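Local coordinates for protein gdp-l-fucose synthetase (PDB 6AQZ) that probably makes GDP-L-fucose from a GDP-4-keto-6-deoxymannose intermediate by NADPH-dependent epimerisation and reduction, and is bound to NADP in this crystal, at residues A86-L91 against N156-A161; M164-G169 against F185-P190; H206-L211 against G273-T278; F237-D242 against K326-W331. All blocks are in the same frame, centred on the assembly; numbering follows the deposited sequence.

Interactions 1 and 2 come first along the chain, in series, and share helix 156-179; their centres lie about 15 Å apart, and both touch NADP and the second subunit. Interactions 3 and 4 come later and interlock, since their segments alternate along the chain. Their centres are about 12 Å apart, and they meet where Phe237 packs its ring on Leu208 and Val275. Interactions 2 and 4 lie on opposite sides of the chain's centre, yet reach neighbouring strands, 184-194 and 234-239, of one mixed sheet. Interaction 3 also touches NADP, through His206, whereas in interaction 4 the Tyr239 side chain is about 11 Å from it. The cofactor is thus contacted both from the Rossmann part and from the start of helix 207-221.

Interaction 1 (A86-L91 against N156-A161); sequences AFVGGL and NAYAYA. With NAP (NADP nicotinamide-adenine-dinucleotide phosphate), chain G.
Val88 and Tyr158 are the closest backbone pair, with their CA atoms 7.8 Å apart, where the loop that leaves strand 80-83 passes the first turn of helix 156-179. Tyr158 and Lys162 fit the YxxxK signature of short-chain dehydrogenase/reductases, and both bind NADP here, so the contact belongs to the cofactor site of a Rossmann fold. The tyrosine does most of the reaching: its CG stands anti to the backbone N (chi1 177°), which sends the ring away from the helix toward the loop. Phe87 O then lies at the ring edge, near its plane, 3.8 Å from Tyr158 CD1. That carbonyl is itself taken up by a hydrogen bond from Asn105 of helix 98-118. Val88 comes in obliquely with one methyl, CG1, 4.3 Å from Tyr158 CE1, while its other branch, CG2, turns to the diphosphate and stops 3.8 Å from NADP O1A. Ala86 lines the same pocket, its CB 3.5 Å from NADP O3D. The loop thus flanks the tyrosine on its way to the cofactor without a direct hydrogen bond between the two segments. At the end of the ring, the ribose hydroxyl O2D of NADP donates a 2.5 Å hydrogen bond to Tyr158 OH.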
# COMPACT_ATOMS: atom_id res chain seq x y z
N ALA A 86 -9.25 2.45 -13.68
CA ALA A 86 -9.27 2.53 -12.23
C ALA A 86 -10.71 2.36 -11.77
O ALA A 86 -11.65 2.64 -12.50
CB ALA A 86 -8.72 3.86 -11.72
N PHE A 87 -10.86 1.97 -10.51
CA PHE A 87 -12.17 1.91 -9.90
C PHE A 87 -12.33 3.19 -9.08
O PHE A 87 -11.64 3.38 -8.08
CB PHE A 87 -12.34 0.66 -9.04
CG PHE A 87 -13.59 0.66 -8.25
CD1 PHE A 87 -14.80 0.41 -8.85
CD2 PHE A 87 -13.56 0.92 -6.88
CE1 PHE A 87 -15.96 0.41 -8.11
CE2 PHE A 87 -14.72 0.92 -6.13
CZ PHE A 87 -15.92 0.67 -6.74
N VAL A 88 -13.20 4.08 -9.55
CA VAL A 88 -13.33 5.42 -9.00
C VAL A 88 -14.61 5.57 -8.23
O VAL A 88 -14.90 6.65 -7.71
CB VAL A 88 -13.25 6.48 -10.12
CG1 VAL A 88 -11.92 6.41 -10.80
CG2 VAL A 88 -14.37 6.28 -11.12
N GLY A 89 -15.38 4.50 -8.12
CA GLY A 89 -16.65 4.52 -7.45
C GLY A 89 -17.62 3.65 -8.20
O GLY A 89 -17.56 3.55 -9.43
N GLY A 90 -18.51 3.00 -7.47
CA GLY A 90 -19.58 2.25 -8.07
C GLY A 90 -20.86 3.07 -8.03
O GLY A 90 -20.97 4.06 -7.32
N LEU A 91 -21.81 2.64 -8.86
CA LEU A 91 -23.10 3.31 -8.88
C LEU A 91 -23.88 3.04 -7.60
O LEU A 91 -24.73 3.85 -7.20
CB LEU A 91 -23.87 2.84 -10.12
CG LEU A 91 -23.03 2.93 -11.41
CD1 LEU A 91 -23.25 1.72 -12.30
CD2 LEU A 91 -23.32 4.23 -12.18
N ASN A 156 -8.52 7.57 1.57
CA ASN A 156 -7.16 7.06 1.72
C ASN A 156 -6.98 5.67 1.11
O ASN A 156 -5.85 5.33 0.74
CB ASN A 156 -6.71 7.11 3.19
CG ASN A 156 -7.59 6.31 4.13
OD1 ASN A 156 -8.53 5.61 3.73
ND2 ASN A 156 -7.29 6.44 5.41
N ALA A 157 -8.04 4.89 0.94
CA ALA A 157 -7.87 3.61 0.25
C ALA A 157 -7.55 3.82 -1.22
O ALA A 157 -6.62 3.22 -1.77
CB ALA A 157 -9.12 2.74 0.42
N TYR A 158 -8.34 4.64 -1.90
CA TYR A 158 -8.00 4.99 -3.27
C TYR A 158 -6.60 5.60 -3.33
O TYR A 158 -5.79 5.23 -4.19
CB TYR A 158 -9.07 5.95 -3.81
CG TYR A 158 -8.84 6.44 -5.20
CD1 TYR A 158 -9.27 5.71 -6.29
CD2 TYR A 158 -8.21 7.66 -5.43
CE1 TYR A 158 -9.09 6.15 -7.58
CE2 TYR A 158 -8.02 8.12 -6.73
CZ TYR A 158 -8.46 7.35 -7.80
OH TYR A 158 -8.29 7.77 -9.09
N ALA A 159 -6.28 6.49 -2.40
CA ALA A 159 -4.99 7.16 -2.49
C ALA A 159 -3.84 6.15 -2.33
O ALA A 159 -2.89 6.17 -3.11
CB ALA A 159 -4.91 8.26 -1.43
N TYR A 160 -3.94 5.24 -1.35
CA TYR A 160 -2.87 4.27 -1.14
C TYR A 160 -2.73 3.31 -2.31
O TYR A 160 -1.60 2.96 -2.69
CB TYR A 160 -3.09 3.50 0.17
CG TYR A 160 -2.50 4.19 1.38
CD1 TYR A 160 -1.16 4.59 1.41
CD2 TYR A 160 -3.29 4.46 2.50
CE1 TYR A 160 -0.64 5.22 2.52
CE2 TYR A 160 -2.77 5.07 3.60
CZ TYR A 160 -1.45 5.46 3.62
OH TYR A 160 -0.96 6.09 4.74
N ALA A 161 -3.85 2.89 -2.90
CA ALA A 161 -3.77 2.06 -4.10
C ALA A 161 -2.99 2.76 -5.22
O ALA A 161 -2.19 2.13 -5.92
CB ALA A 161 -5.18 1.69 -4.57
PA NAP G . -13.53 7.31 -16.06
O1A NAP G . -14.39 6.98 -14.87
O2A NAP G . -13.92 8.39 -17.03
O5B NAP G . -13.23 5.96 -16.96
C5B NAP G . -12.52 5.08 -16.16
C4B NAP G . -12.18 3.86 -17.05
O4B NAP G . -11.82 2.70 -16.24
C3B NAP G . -13.38 3.46 -18.00
O3B NAP G . -12.88 3.04 -19.24
C2B NAP G . -13.91 2.20 -17.31
O2B NAP G . -14.40 1.28 -18.15
C1B NAP G . -12.52 1.61 -16.82
N9A NAP G . -12.70 0.56 -15.82
C8A NAP G . -13.14 0.71 -14.52
N7A NAP G . -13.18 -0.46 -13.84
C5A NAP G . -12.76 -1.40 -14.76
C6A NAP G . -12.61 -2.78 -14.66
N6A NAP G . -12.88 -3.43 -13.46
N1A NAP G . -12.15 -3.52 -15.71
C2A NAP G . -11.89 -2.79 -16.84
N3A NAP G . -12.00 -1.47 -17.09
C4A NAP G . -12.45 -0.79 -16.01
O3 NAP G . -12.12 7.69 -15.26
PN NAP G . -11.25 8.80 -16.00
O1N NAP G . -10.93 8.49 -17.41
O2N NAP G . -11.56 10.20 -15.52
O5D NAP G . -9.68 8.62 -15.25
C5D NAP G . -8.98 7.54 -15.73
C4D NAP G . -7.64 7.63 -15.03
O4D NAP G . -7.34 9.03 -14.85
C3D NAP G . -7.81 7.01 -13.56
O3D NAP G . -6.68 6.26 -13.25
C2D NAP G . -7.93 8.27 -12.67
O2D NAP G . -7.36 8.14 -11.43
C1D NAP G . -7.07 9.28 -13.48
N1N NAP G . -7.41 10.68 -13.08
C2N NAP G . -8.60 11.30 -13.46
C3N NAP G . -8.89 12.58 -13.04
C7N NAP G . -10.17 13.22 -13.46
O7N NAP G . -10.53 14.34 -13.04
N7N NAP G . -11.02 12.55 -14.34
C4N NAP G . -7.97 13.35 -12.17
C5N NAP G . -6.73 12.61 -11.80
C6N NAP G . -6.50 11.37 -12.24
P2B NAP G . -16.21 1.40 -18.56
O1X NAP G . -16.20 2.68 -19.34
O2X NAP G . -16.38 0.11 -19.35
O3X NAP G . -16.78 1.45 -17.17

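Interaction 2 (M164-G169 against F185-P190); sequences MLDMLG and FTSVIP. With NAP (NADP nicotinamide-adenine-dinucleotide phosphate), chain G.
Gly169 and Phe185 meet inside the beta-alpha-beta crossover of the Rossmann fold, in which helix 156-179 links the parallel strands 123-127 and 184-194. Their CA atoms come within 5.1 Å, an approach made possible by the bare backbone of Gly169. Phe185 points its CB at the helix, 3.6 Å from Gly169 O, and chi1 of -69° turns its CG beside the backbone N. The Gly169 carbonyl oxygen meets the ring obliquely. One helical turn earlier the contact becomes polar and indirect. Asp166 OD1 and Ser187 OG are 4.4 Å apart, too far to bond, and a water bridges them: it accepts from Ser187 OG at 2.8 Å and donates to Asp166 OD1 at 2.6 Å. The other carboxylate oxygen, OD2, is held by a hydrogen bond from His147 and a salt bridge to Arg170, which should pin the group and favour its charged form. At the far end of the strand segment, Pro190 CG lies 3.5 Å from C6N of the NADP nicotinamide. Around this buried contact, Phe185 also packs on helix 98-118, strands 123-127 and 260-262 bond to strand 184-194, and Met164 and Leu168 pack on Trp102 of the second subunit.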
# COMPACT_ATOMS: atom_id res chain seq x y z
N MET A 164 0.71 2.62 -4.31
CA MET A 164 1.29 1.30 -4.54
C MET A 164 1.38 0.95 -6.03
O MET A 164 2.19 0.10 -6.41
CB MET A 164 0.48 0.26 -3.76
CG MET A 164 0.57 0.44 -2.22
SD MET A 164 2.30 0.55 -1.63
CE MET A 164 2.45 2.29 -1.20
N LEU A 165 0.59 1.62 -6.89
CA LEU A 165 0.79 1.52 -8.33
C LEU A 165 2.11 2.15 -8.74
O LEU A 165 2.86 1.59 -9.55
CB LEU A 165 -0.41 2.15 -9.07
CG LEU A 165 -0.39 2.53 -10.57
CD1 LEU A 165 -0.06 1.34 -11.45
CD2 LEU A 165 -1.77 3.11 -11.00
N ASP A 166 2.41 3.32 -8.18
CA ASP A 166 3.71 3.95 -8.39
C ASP A 166 4.84 3.05 -7.90
O ASP A 166 5.83 2.84 -8.62
CB ASP A 166 3.74 5.31 -7.71
CG ASP A 166 5.16 5.90 -7.66
OD1 ASP A 166 5.74 6.16 -8.73
OD2 ASP A 166 5.71 6.11 -6.54
N MET A 167 4.71 2.50 -6.67
CA MET A 167 5.79 1.66 -6.13
C MET A 167 5.95 0.39 -6.96
O MET A 167 7.07 0.01 -7.29
CB MET A 167 5.55 1.27 -4.66
CG MET A 167 5.71 2.39 -3.64
SD MET A 167 7.28 3.29 -3.80
CE MET A 167 8.50 1.98 -3.60
N LEU A 168 4.84 -0.24 -7.35
CA LEU A 168 4.96 -1.48 -8.11
C LEU A 168 5.72 -1.26 -9.42
O LEU A 168 6.49 -2.13 -9.84
CB LEU A 168 3.57 -2.07 -8.39
CG LEU A 168 3.67 -3.42 -9.13
CD1 LEU A 168 4.60 -4.39 -8.40
CD2 LEU A 168 2.27 -4.02 -9.34
N GLY A 169 5.53 -0.09 -10.05
CA GLY A 169 6.29 0.24 -11.25
C GLY A 169 7.78 0.36 -10.97
O GLY A 169 8.62 -0.07 -11.76
N PHE A 185 8.56 1.48 -16.72
CA PHE A 185 7.30 1.79 -16.05
C PHE A 185 7.40 3.20 -15.52
O PHE A 185 8.35 3.53 -14.80
CB PHE A 185 7.02 0.80 -14.90
CG PHE A 185 6.69 -0.59 -15.36
CD1 PHE A 185 7.70 -1.46 -15.73
CD2 PHE A 185 5.38 -1.03 -15.41
CE1 PHE A 185 7.40 -2.72 -16.16
CE2 PHE A 185 5.07 -2.31 -15.84
CZ PHE A 185 6.07 -3.16 -16.21
N THR A 186 6.45 4.05 -15.88
CA THR A 186 6.39 5.38 -15.28
C THR A 186 4.91 5.77 -15.15
O THR A 186 4.02 4.95 -15.35
CB THR A 186 7.22 6.38 -16.09
OG1 THR A 186 7.24 7.63 -15.40
CG2 THR A 186 6.67 6.56 -17.49
N SER A 187 4.66 7.02 -14.78
CA SER A 187 3.29 7.42 -14.50
C SER A 187 3.16 8.92 -14.65
O SER A 187 4.14 9.65 -14.59
CB SER A 187 2.87 7.01 -13.10
OG SER A 187 3.62 7.79 -12.20
N VAL A 188 1.92 9.36 -14.80
CA VAL A 188 1.58 10.77 -14.86
C VAL A 188 0.61 11.08 -13.75
O VAL A 188 -0.12 10.20 -13.28
CB VAL A 188 0.94 11.19 -16.22
CG1 VAL A 188 1.87 10.90 -17.35
CG2 VAL A 188 -0.42 10.49 -16.41
N ILE A 189 0.59 12.33 -13.32
CA ILE A 189 -0.33 12.74 -12.27
C ILE A 189 -1.17 13.88 -12.82
O ILE A 189 -0.77 15.05 -12.72
CB ILE A 189 0.42 13.20 -11.00
CG1 ILE A 189 1.57 12.25 -10.66
CG2 ILE A 189 -0.56 13.30 -9.85
CD1 ILE A 189 2.21 12.64 -9.38
N PRO A 190 -2.31 13.60 -13.43
CA PRO A 190 -3.15 14.68 -13.93
C PRO A 190 -3.90 15.34 -12.79
O PRO A 190 -4.15 14.74 -11.74
CB PRO A 190 -4.09 13.98 -14.92
CG PRO A 190 -4.14 12.56 -14.46
CD PRO A 190 -2.83 12.26 -13.79
PA NAP G . -13.53 7.31 -16.06
O1A NAP G . -14.39 6.98 -14.87
O2A NAP G . -13.92 8.39 -17.03
O5B NAP G . -13.23 5.96 -16.96
C5B NAP G . -12.52 5.08 -16.16
C4B NAP G . -12.18 3.86 -17.05
O4B NAP G . -11.82 2.70 -16.24
C3B NAP G . -13.38 3.46 -18.00
O3B NAP G . -12.88 3.04 -19.24
C2B NAP G . -13.91 2.20 -17.31
O2B NAP G . -14.40 1.28 -18.15
C1B NAP G . -12.52 1.61 -16.82
N9A NAP G . -12.70 0.56 -15.82
C8A NAP G . -13.14 0.71 -14.52
N7A NAP G . -13.18 -0.46 -13.84
C5A NAP G . -12.76 -1.40 -14.76
C6A NAP G . -12.61 -2.78 -14.66
N6A NAP G . -12.88 -3.43 -13.46
N1A NAP G . -12.15 -3.52 -15.71
C2A NAP G . -11.89 -2.79 -16.84
N3A NAP G . -12.00 -1.47 -17.09
C4A NAP G . -12.45 -0.79 -16.01
O3 NAP G . -12.12 7.69 -15.26
PN NAP G . -11.25 8.80 -16.00
O1N NAP G . -10.93 8.49 -17.41
O2N NAP G . -11.56 10.20 -15.52
O5D NAP G . -9.68 8.62 -15.25
C5D NAP G . -8.98 7.54 -15.73
C4D NAP G . -7.64 7.63 -15.03
O4D NAP G . -7.34 9.03 -14.85
C3D NAP G . -7.81 7.01 -13.56
O3D NAP G . -6.68 6.26 -13.25
C2D NAP G . -7.93 8.27 -12.67
O2D NAP G . -7.36 8.14 -11.43
C1D NAP G . -7.07 9.28 -13.48
N1N NAP G . -7.41 10.68 -13.08
C2N NAP G . -8.60 11.30 -13.46
C3N NAP G . -8.89 12.58 -13.04
C7N NAP G . -10.17 13.22 -13.46
O7N NAP G . -10.53 14.34 -13.04
N7N NAP G . -11.02 12.55 -14.34
C4N NAP G . -7.97 13.35 -12.17
C5N NAP G . -6.73 12.61 -11.80
C6N NAP G . -6.50 11.37 -12.24
P2B NAP G . -16.21 1.40 -18.56
O1X NAP G . -16.20 2.68 -19.34
O2X NAP G . -16.38 0.11 -19.35
O3X NAP G . -16.78 1.45 -17.17
O HOH W 1 5.89 6.46 -11.26

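Interaction 3 (H206-L211 against G273-T278); sequences HVLPGL and GQVAQT. With NAP (NADP nicotinamide-adenine-dinucleotide phosphate), chain G.
Leu208 and Val275 reach each other through the same kind of turn: chi1 of -162° puts Leu208 CG, and chi1 of 172° puts Val275 CG1, opposite the backbone N across the CA-CB bond. The two side chains then cross at about a right angle, with Val275 CG1 against the CG-CD1 arm of the leucine, 3.8 Å from Leu208 CG and 3.9 Å from Leu208 CD1. One turn on, Leu211 makes a looser contact, its CD1 4.5 Å from Ala276 CB. No hydrogen bond joins the segments; this is buried apolar packing between helices 207-221 and 272-283, in the part of the molecule that in extended short-chain dehydrogenase/reductases usually serves the sugar nucleotide. Helix 321-335 lies against both, with Ile325 on Leu208 and Phe321 on Val275, while Met289 of strand 289-292 touches Ala276. Within helix 272-283, Gln274 O accepts from Thr278 N and, on the opposite face of its plane, from Thr278 OG1 at 2.7 Å, the hydroxyl tilted 29° from the carbonyl plane. His206, at the N-cap of helix 207-221, meets the cofactor instead, its NE2 3.4 Å from the carboxamide O7N of NADP.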
# COMPACT_ATOMS: atom_id res chain seq x y z
N HIS A 206 -17.60 14.70 -11.05
CA HIS A 206 -16.73 15.79 -10.65
C HIS A 206 -17.47 17.12 -10.73
O HIS A 206 -18.50 17.26 -11.40
CB HIS A 206 -15.49 15.86 -11.53
CG HIS A 206 -14.65 14.62 -11.46
ND1 HIS A 206 -14.53 13.88 -10.30
CD2 HIS A 206 -13.90 13.99 -12.40
CE1 HIS A 206 -13.75 12.84 -10.53
NE2 HIS A 206 -13.35 12.88 -11.80
N VAL A 207 -16.90 18.12 -10.06
CA VAL A 207 -17.56 19.41 -9.88
C VAL A 207 -17.89 20.04 -11.23
O VAL A 207 -19.03 20.47 -11.47
CB VAL A 207 -16.67 20.33 -9.04
CG1 VAL A 207 -17.17 21.75 -9.13
CG2 VAL A 207 -16.65 19.83 -7.58
N LEU A 208 -16.91 20.11 -12.13
CA LEU A 208 -17.10 20.82 -13.39
C LEU A 208 -18.12 20.12 -14.28
O LEU A 208 -19.08 20.78 -14.73
CB LEU A 208 -15.75 21.01 -14.08
CG LEU A 208 -15.56 22.04 -15.18
CD1 LEU A 208 -14.07 22.44 -15.32
CD2 LEU A 208 -16.08 21.47 -16.48
N PRO A 209 -18.01 18.82 -14.58
CA PRO A 209 -19.07 18.18 -15.36
C PRO A 209 -20.43 18.24 -14.68
O PRO A 209 -21.45 18.34 -15.36
CB PRO A 209 -18.58 16.74 -15.53
CG PRO A 209 -17.56 16.54 -14.47
CD PRO A 209 -16.93 17.87 -14.25
N GLY A 210 -20.46 18.19 -13.34
CA GLY A 210 -21.72 18.35 -12.63
C GLY A 210 -22.31 19.73 -12.82
O GLY A 210 -23.52 19.89 -13.02
N LEU A 211 -21.45 20.75 -12.80
CA LEU A 211 -21.95 22.10 -13.04
C LEU A 211 -22.54 22.21 -14.45
O LEU A 211 -23.55 22.89 -14.65
CB LEU A 211 -20.85 23.12 -12.84
CG LEU A 211 -20.54 23.36 -11.37
CD1 LEU A 211 -19.42 24.38 -11.24
CD2 LEU A 211 -21.77 23.78 -10.60
N GLY A 273 -16.49 30.02 -9.08
CA GLY A 273 -17.44 30.90 -9.73
C GLY A 273 -17.06 31.24 -11.16
O GLY A 273 -17.92 31.30 -12.04
N GLN A 274 -15.76 31.46 -11.40
CA GLN A 274 -15.30 31.74 -12.77
C GLN A 274 -15.64 30.58 -13.70
O GLN A 274 -16.05 30.80 -14.85
CB GLN A 274 -13.79 31.97 -12.78
CG GLN A 274 -13.33 33.38 -12.54
CD GLN A 274 -11.81 33.49 -12.57
OE1 GLN A 274 -11.11 32.84 -11.79
NE2 GLN A 274 -11.30 34.30 -13.49
N VAL A 275 -15.46 29.35 -13.23
CA VAL A 275 -15.82 28.18 -14.01
C VAL A 275 -17.32 28.18 -14.26
O VAL A 275 -17.79 27.97 -15.39
CB VAL A 275 -15.36 26.90 -13.28
CG1 VAL A 275 -15.89 25.65 -13.95
CG2 VAL A 275 -13.83 26.87 -13.18
N ALA A 276 -18.10 28.46 -13.22
CA ALA A 276 -19.55 28.48 -13.33
C ALA A 276 -20.02 29.54 -14.34
O ALA A 276 -20.96 29.30 -15.10
CB ALA A 276 -20.16 28.72 -11.95
N GLN A 277 -19.39 30.72 -14.33
CA GLN A 277 -19.75 31.78 -15.28
C GLN A 277 -19.41 31.37 -16.71
O GLN A 277 -20.20 31.60 -17.63
CB GLN A 277 -19.03 33.08 -14.92
CG GLN A 277 -19.40 34.24 -15.81
CD GLN A 277 -20.86 34.61 -15.68
OE1 GLN A 277 -21.45 34.45 -14.61
NE2 GLN A 277 -21.45 35.12 -16.75
N THR A 278 -18.24 30.76 -16.91
CA THR A 278 -17.86 30.30 -18.24
C THR A 278 -18.83 29.26 -18.74
O THR A 278 -19.19 29.24 -19.93
CB THR A 278 -16.45 29.71 -18.20
OG1 THR A 278 -15.60 30.59 -17.48
CG2 THR A 278 -15.90 29.49 -19.60
PA NAP G . -13.53 7.31 -16.06
O1A NAP G . -14.39 6.98 -14.87
O2A NAP G . -13.92 8.39 -17.03
O5B NAP G . -13.23 5.96 -16.96
C5B NAP G . -12.52 5.08 -16.16
C4B NAP G . -12.18 3.86 -17.05
O4B NAP G . -11.82 2.70 -16.24
C3B NAP G . -13.38 3.46 -18.00
O3B NAP G . -12.88 3.04 -19.24
C2B NAP G . -13.91 2.20 -17.31
O2B NAP G . -14.40 1.28 -18.15
C1B NAP G . -12.52 1.61 -16.82
N9A NAP G . -12.70 0.56 -15.82
C8A NAP G . -13.14 0.71 -14.52
N7A NAP G . -13.18 -0.46 -13.84
C5A NAP G . -12.76 -1.40 -14.76
C6A NAP G . -12.61 -2.78 -14.66
N6A NAP G . -12.88 -3.43 -13.46
N1A NAP G . -12.15 -3.52 -15.71
C2A NAP G . -11.89 -2.79 -16.84
N3A NAP G . -12.00 -1.47 -17.09
C4A NAP G . -12.45 -0.79 -16.01
O3 NAP G . -12.12 7.69 -15.26
PN NAP G . -11.25 8.80 -16.00
O1N NAP G . -10.93 8.49 -17.41
O2N NAP G . -11.56 10.20 -15.52
O5D NAP G . -9.68 8.62 -15.25
C5D NAP G . -8.98 7.54 -15.73
C4D NAP G . -7.64 7.63 -15.03
O4D NAP G . -7.34 9.03 -14.85
C3D NAP G . -7.81 7.01 -13.56
O3D NAP G . -6.68 6.26 -13.25
C2D NAP G . -7.93 8.27 -12.67
O2D NAP G . -7.36 8.14 -11.43
C1D NAP G . -7.07 9.28 -13.48
N1N NAP G . -7.41 10.68 -13.08
C2N NAP G . -8.60 11.30 -13.46
C3N NAP G . -8.89 12.58 -13.04
C7N NAP G . -10.17 13.22 -13.46
O7N NAP G . -10.53 14.34 -13.04
N7N NAP G . -11.02 12.55 -14.34
C4N NAP G . -7.97 13.35 -12.17
C5N NAP G . -6.73 12.61 -11.80
C6N NAP G . -6.50 11.37 -12.24
P2B NAP G . -16.21 1.40 -18.56
O1X NAP G . -16.20 2.68 -19.34
O2X NAP G . -16.38 0.11 -19.35
O3X NAP G . -16.78 1.45 -17.17

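Interaction 4 (F237-D242 against K326-W331); sequences FLYSHD and KETVQW
Tyr239 ends strand 234-239 and is the N-cap residue of helix 240-253, and from this junction its side chain reaches Glu327 and Thr328 on helix 321-335. The phenol donates a hydrogen bond from Tyr239 OH to Glu327 OE1, 2.9 Å long, received by the anti lone pair, away from the other oxygen. OE1 lies at the ring edge, near its plane, with the carboxylate turned 58° from the ring. The glutamate gets there with its chain extended beyond CG. A water donates to the same OE1 at 2.6 Å and lies in the plane of the His241 ring, 2.9 Å from ND1, so two donors grip one oxygen; OE2 is held by Gln323. Tyr239 CZ sits 3.6 Å above one face of the His241 ring, offset toward its rim. Thr328 OG1, bonded to Ala324 O, approaches Tyr239 CE1 obliquely at 3.6 Å. Behind the junction, strand 184-194 bonds to Leu238 and Ser240, Phe194 meets the Tyr239 ring, and Met212 of helix 207-221 packs on Thr328.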
# COMPACT_ATOMS: atom_id res chain seq x y z
N PHE A 237 -7.66 23.33 -13.60
CA PHE A 237 -8.50 22.48 -14.45
C PHE A 237 -7.79 22.22 -15.77
O PHE A 237 -7.40 23.16 -16.46
CB PHE A 237 -9.88 23.11 -14.74
CG PHE A 237 -10.76 23.24 -13.52
CD1 PHE A 237 -11.47 22.15 -13.04
CD2 PHE A 237 -10.87 24.46 -12.85
CE1 PHE A 237 -12.28 22.26 -11.93
CE2 PHE A 237 -11.67 24.58 -11.74
CZ PHE A 237 -12.37 23.48 -11.27
N LEU A 238 -7.67 20.94 -16.14
CA LEU A 238 -6.93 20.56 -17.34
C LEU A 238 -7.88 19.91 -18.34
O LEU A 238 -8.52 18.90 -18.02
CB LEU A 238 -5.78 19.61 -17.01
CG LEU A 238 -4.87 19.22 -18.19
CD1 LEU A 238 -4.24 20.49 -18.81
CD2 LEU A 238 -3.80 18.24 -17.72
N TYR A 239 -7.98 20.50 -19.53
CA TYR A 239 -8.78 19.94 -20.61
C TYR A 239 -8.27 18.56 -20.99
O TYR A 239 -7.08 18.37 -21.25
CB TYR A 239 -8.73 20.87 -21.83
CG TYR A 239 -9.69 20.55 -22.96
CD1 TYR A 239 -10.92 19.94 -22.71
CD2 TYR A 239 -9.39 20.91 -24.27
CE1 TYR A 239 -11.81 19.67 -23.74
CE2 TYR A 239 -10.27 20.65 -25.32
CZ TYR A 239 -11.48 20.03 -25.05
OH TYR A 239 -12.37 19.76 -26.07
N SER A 240 -9.19 17.60 -21.09
CA SER A 240 -8.77 16.23 -21.37
C SER A 240 -8.01 16.10 -22.68
O SER A 240 -7.08 15.29 -22.77
CB SER A 240 -9.99 15.32 -21.35
OG SER A 240 -10.88 15.65 -22.39
N HIS A 241 -8.36 16.87 -23.72
CA HIS A 241 -7.58 16.77 -24.95
C HIS A 241 -6.14 17.26 -24.75
O HIS A 241 -5.19 16.67 -25.28
CB HIS A 241 -8.26 17.54 -26.08
CG HIS A 241 -9.56 16.96 -26.51
ND1 HIS A 241 -10.34 17.51 -27.51
CD2 HIS A 241 -10.23 15.87 -26.07
CE1 HIS A 241 -11.43 16.79 -27.67
NE2 HIS A 241 -11.39 15.79 -26.80
N ASP A 242 -5.96 18.32 -23.96
CA ASP A 242 -4.62 18.75 -23.61
C ASP A 242 -3.89 17.68 -22.78
O ASP A 242 -2.72 17.36 -23.05
CB ASP A 242 -4.67 20.06 -22.83
CG ASP A 242 -5.07 21.22 -23.68
OD1 ASP A 242 -5.15 21.08 -24.93
OD2 ASP A 242 -5.27 22.30 -23.08
N LYS A 326 -16.34 25.66 -24.10
CA LYS A 326 -17.33 25.71 -25.18
C LYS A 326 -17.33 24.42 -25.98
O LYS A 326 -18.39 23.93 -26.38
CB LYS A 326 -17.07 26.92 -26.09
N GLU A 327 -16.14 23.85 -26.23
CA GLU A 327 -16.05 22.58 -26.94
C GLU A 327 -16.72 21.46 -26.15
O GLU A 327 -17.41 20.60 -26.71
CB GLU A 327 -14.59 22.23 -27.25
CG GLU A 327 -13.99 23.03 -28.41
CD GLU A 327 -12.53 22.69 -28.74
OE1 GLU A 327 -11.93 21.74 -28.16
OE2 GLU A 327 -11.97 23.41 -29.61
N THR A 328 -16.55 21.46 -24.83
CA THR A 328 -17.18 20.42 -24.02
C THR A 328 -18.70 20.60 -23.99
O THR A 328 -19.45 19.63 -24.17
CB THR A 328 -16.59 20.43 -22.61
OG1 THR A 328 -15.16 20.28 -22.70
CG2 THR A 328 -17.17 19.29 -21.78
N VAL A 329 -19.17 21.84 -23.79
CA VAL A 329 -20.61 22.11 -23.77
C VAL A 329 -21.24 21.73 -25.11
O VAL A 329 -22.30 21.09 -25.14
CB VAL A 329 -20.88 23.58 -23.40
CG1 VAL A 329 -22.34 23.93 -23.67
CG2 VAL A 329 -20.56 23.85 -21.96
N GLN A 330 -20.60 22.11 -26.22
CA GLN A 330 -21.15 21.75 -27.53
C GLN A 330 -21.22 20.23 -27.68
O GLN A 330 -22.19 19.70 -28.22
CB GLN A 330 -20.33 22.37 -28.66
N TRP A 331 -20.19 19.52 -27.21
CA TRP A 331 -20.25 18.06 -27.22
C TRP A 331 -21.42 17.57 -26.38
O TRP A 331 -22.12 16.63 -26.76
CB TRP A 331 -18.93 17.45 -26.69
CG TRP A 331 -19.01 15.95 -26.68
CD1 TRP A 331 -18.62 15.10 -27.67
CD2 TRP A 331 -19.55 15.13 -25.63
NE1 TRP A 331 -18.90 13.80 -27.31
CE2 TRP A 331 -19.47 13.79 -26.07
CE3 TRP A 331 -20.10 15.39 -24.38
CZ2 TRP A 331 -19.91 12.73 -25.29
CZ3 TRP A 331 -20.56 14.34 -23.62
CH2 TRP A 331 -20.45 13.02 -24.07
O HOH W 2 -10.09 20.02 -28.91